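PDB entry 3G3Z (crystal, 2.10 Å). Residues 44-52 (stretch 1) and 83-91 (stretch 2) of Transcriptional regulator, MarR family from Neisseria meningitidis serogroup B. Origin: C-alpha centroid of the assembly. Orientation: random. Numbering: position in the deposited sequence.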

# COMPACT_ATOMS: atom_id res chain seq x y z
N GLY A 44 -11.96 -21.13 1.19
CA GLY A 44 -12.19 -22.20 2.15
C GLY A 44 -11.05 -22.25 3.15
O GLY A 44 -10.42 -21.24 3.44
N SER A 45 -10.78 -23.45 3.65
CA SER A 45 -9.79 -23.64 4.70
C SER A 45 -8.39 -23.26 4.26
O SER A 45 -7.96 -23.60 3.16
CB SER A 45 -9.82 -25.08 5.18
OG SER A 45 -11.09 -25.36 5.75
N ARG A 46 -7.69 -22.53 5.11
CA ARG A 46 -6.32 -22.11 4.82
C ARG A 46 -5.59 -21.97 6.14
O ARG A 46 -6.20 -21.74 7.18
CB ARG A 46 -6.31 -20.77 4.07
CG ARG A 46 -6.94 -20.76 2.69
CD ARG A 46 -6.09 -21.52 1.68
NE ARG A 46 -6.78 -21.66 0.40
CZ ARG A 46 -6.28 -22.29 -0.66
NH1 ARG A 46 -5.07 -22.85 -0.60
NH2 ARG A 46 -6.99 -22.36 -1.78
N THR A 47 -4.27 -22.10 6.10
CA THR A 47 -3.48 -21.93 7.30
C THR A 47 -3.25 -20.44 7.49
O THR A 47 -3.36 -19.67 6.53
CB THR A 47 -2.11 -22.63 7.18
OG1 THR A 47 -1.36 -22.02 6.13
CG2 THR A 47 -2.28 -24.13 6.91
N GLN A 48 -2.92 -20.04 8.72
CA GLN A 48 -2.54 -18.66 9.00
C GLN A 48 -1.40 -18.21 8.10
O GLN A 48 -1.37 -17.05 7.65
CB GLN A 48 -2.13 -18.53 10.46
CG GLN A 48 -3.28 -18.62 11.44
CD GLN A 48 -2.83 -18.69 12.89
OE1 GLN A 48 -3.40 -19.42 13.69
NE2 GLN A 48 -1.80 -17.92 13.23
N LYS A 49 -0.48 -19.13 7.83
CA LYS A 49 0.66 -18.86 6.96
C LYS A 49 0.24 -18.48 5.54
O LYS A 49 0.77 -17.51 4.96
CB LYS A 49 1.63 -20.04 6.93
CG LYS A 49 2.85 -19.80 6.04
CD LYS A 49 4.11 -20.31 6.71
CE LYS A 49 4.69 -21.49 5.98
NZ LYS A 49 5.66 -21.03 4.92
N HIS A 50 -0.70 -19.23 4.97
CA HIS A 50 -1.20 -18.93 3.62
C HIS A 50 -1.82 -17.54 3.52
O HIS A 50 -1.56 -16.78 2.58
CB HIS A 50 -2.22 -19.99 3.17
CG HIS A 50 -2.89 -19.66 1.88
ND1 HIS A 50 -2.39 -20.06 0.66
CD2 HIS A 50 -4.01 -18.94 1.61
CE1 HIS A 50 -3.18 -19.62 -0.30
NE2 HIS A 50 -4.17 -18.93 0.25
N ILE A 51 -2.66 -17.22 4.51
CA ILE A 51 -3.30 -15.92 4.62
C ILE A 51 -2.25 -14.81 4.76
O ILE A 51 -2.32 -13.80 4.05
CB ILE A 51 -4.26 -15.91 5.84
CG1 ILE A 51 -5.40 -16.91 5.62
CG2 ILE A 51 -4.80 -14.50 6.12
CD1 ILE A 51 -6.11 -17.31 6.89
N GLY A 52 -1.27 -15.02 5.65
CA GLY A 52 -0.20 -14.06 5.90
C GLY A 52 0.60 -13.75 4.64
O GLY A 52 0.87 -12.59 4.34
N ASP A 83 0.77 -27.39 16.43
CA ASP A 83 0.28 -26.09 16.89
C ASP A 83 -0.87 -25.62 16.00
O ASP A 83 -0.97 -26.04 14.84
CB ASP A 83 1.39 -25.05 16.89
CG ASP A 83 2.45 -25.33 17.93
OD1 ASP A 83 2.60 -24.50 18.86
OD2 ASP A 83 3.13 -26.37 17.83
N ARG A 84 -1.73 -24.77 16.55
CA ARG A 84 -2.86 -24.23 15.78
C ARG A 84 -2.40 -23.34 14.62
O ARG A 84 -3.07 -23.26 13.59
CB ARG A 84 -3.85 -23.49 16.68
CG ARG A 84 -3.27 -22.37 17.53
CD ARG A 84 -4.34 -21.71 18.36
NE ARG A 84 -3.78 -20.99 19.50
CZ ARG A 84 -4.50 -20.36 20.43
NH1 ARG A 84 -5.83 -20.36 20.37
NH2 ARG A 84 -3.89 -19.73 21.43
N ARG A 85 -1.24 -22.70 14.79
CA ARG A 85 -0.68 -21.78 13.80
C ARG A 85 -0.32 -22.45 12.47
O ARG A 85 -0.43 -21.84 11.41
CB ARG A 85 0.53 -21.03 14.37
CG ARG A 85 1.61 -21.92 14.96
CD ARG A 85 2.67 -21.08 15.65
NE ARG A 85 3.87 -21.86 15.97
CZ ARG A 85 4.90 -22.04 15.15
NH1 ARG A 85 4.89 -21.50 13.93
NH2 ARG A 85 5.94 -22.76 15.54
N LYS A 86 0.10 -23.71 12.54
CA LYS A 86 0.34 -24.53 11.35
C LYS A 86 -0.85 -25.44 11.01
O LYS A 86 -0.72 -26.37 10.21
CB LYS A 86 1.62 -25.36 11.51
CG LYS A 86 1.75 -26.09 12.83
CD LYS A 86 2.86 -25.52 13.69
CE LYS A 86 4.22 -26.09 13.28
NZ LYS A 86 5.23 -26.01 14.36
N ARG A 87 -2.01 -25.15 11.59
CA ARG A 87 -3.20 -25.98 11.42
C ARG A 87 -4.28 -25.24 10.62
O ARG A 87 -4.36 -24.01 10.65
CB ARG A 87 -3.71 -26.43 12.80
CG ARG A 87 -4.70 -27.58 12.78
CD ARG A 87 -4.37 -28.69 13.79
NE ARG A 87 -3.72 -28.24 15.03
CZ ARG A 87 -4.35 -27.71 16.08
NH1 ARG A 87 -5.67 -27.54 16.07
NH2 ARG A 87 -3.65 -27.34 17.14
N LEU A 88 -5.10 -26.00 9.89
CA LEU A 88 -6.09 -25.43 8.98
C LEU A 88 -7.16 -24.61 9.69
O LEU A 88 -7.76 -25.05 10.67
CB LEU A 88 -6.77 -26.52 8.14
CG LEU A 88 -6.08 -27.02 6.87
CD1 LEU A 88 -6.70 -28.35 6.42
CD2 LEU A 88 -6.15 -25.98 5.75
N LEU A 89 -7.39 -23.42 9.15
CA LEU A 89 -8.35 -22.48 9.69
C LEU A 89 -9.63 -22.53 8.84
O LEU A 89 -9.57 -22.60 7.62
CB LEU A 89 -7.75 -21.08 9.68
CG LEU A 89 -8.05 -20.02 10.72
CD1 LEU A 89 -8.00 -20.55 12.14
CD2 LEU A 89 -7.03 -18.90 10.53
N SER A 90 -10.77 -22.49 9.51
CA SER A 90 -12.07 -22.63 8.88
C SER A 90 -13.04 -21.57 9.42
O SER A 90 -12.96 -21.19 10.59
CB SER A 90 -12.59 -24.04 9.14
OG SER A 90 -13.94 -24.19 8.76
N LEU A 91 -13.93 -21.08 8.57
CA LEU A 91 -15.08 -20.30 9.03
C LEU A 91 -16.09 -21.24 9.70
O LEU A 91 -16.41 -22.31 9.17
CB LEU A 91 -15.77 -19.61 7.86
CG LEU A 91 -15.68 -18.10 7.57
CD1 LEU A 91 -14.48 -17.36 8.15
CD2 LEU A 91 -15.77 -17.90 6.07
O HOH W 1 -3.28 -21.82 10.80

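Two backbone hydrogen bonds define the contact. Arg-46 N donates to Leu-89 O over 3.1 Å, with an N-H...O angle of 151°, and Leu-89 N donates to Arg-46 O over 2.8 Å, with an angle of 149°. The reciprocal pairing of one residue with one residue, at a CA-CA separation of 5.3 Å, is the signature of an antiparallel hydrogen-bonded pair, here a single bridge. It satisfies the amide and carbonyl of both residues at once. Leu-89 O also receives a CA-H...O contact from Ser-45, with Ser-45 CA and Leu-89 O 3.1 Å apart and 141° at the hydrogen. Both bonds of Arg-46 to stretch 2 are made by its main chain; its CA-to-CB bond points away from stretch 2, and no side-chain atom comes within 5 Å of it.

Beyond the bridge a helix begins in stretch 1, and its first amides need other acceptors. Thr-47 occupies the N-cap position. With chi1 at 63° (p), its OG1 accepts from His-50 N at 3.1 Å and 159°, a capping bond suited to a short hydroxyl side chain. Thr-47 O then takes Ile-51 N at 3.3 Å, and Gln-48 O takes Gly-52 N at 2.9 Å, so the regular helical pattern is established.

The amide of Gln-48 is satisfied through solvent. Water 1 accepts from Gln-48 N at 2.8 Å and lies 2.9 Å from Arg-85 O and 2.4 Å from Arg-87 O, thereby linking the helix start to the turn of stretch 2. The distance to Arg-87 O is notably short. Both carbonyls pass the angle tests as acceptors from the water, but once atoms elsewhere in the structure are counted, more acceptors are in reach than the water has protons, so the two bonds need not be made simultaneously. The turn is itself braced by Arg-87 N donating to Arg-84 O at 2.9 Å, while the bond from Lys-86 N to Asp-83 O, at 3.4 Å, is weak.

Gln-48 points its CA-to-CB bond toward stretch 2 and is buried. Its chi1 of -72° (m) and chi2 of 172° (t) extend the chain so that OE1 lies 3.6 Å from Arg-85 CA and CG packs 3.9 Å from Leu-89 CD2. This long side chain combines an aliphatic stem with a polar end, and its OE1 and NE2 are both hydrogen-bonded elsewhere in the structure, so burial leaves neither unsatisfied.

The apolar packing centres on Leu-89, which has the largest area covered by the other stretch. Besides Gln-48 CG, its CD2 meets Ile-51 CD1 at 4.1 Å, a contact between two buried, branched hydrocarbon side chains. Leu-88 is exposed overall, yet the end of its side chain comes nearer to stretch 1, placing CD2 3.8 Å from both Ser-45 CB and Arg-46 N. Ser-90 OG, by contrast, is satisfied within its own stretch, donating to Leu-91 O at 3.1 Å. In all, the two stretches bury 480 Å², both sides summed.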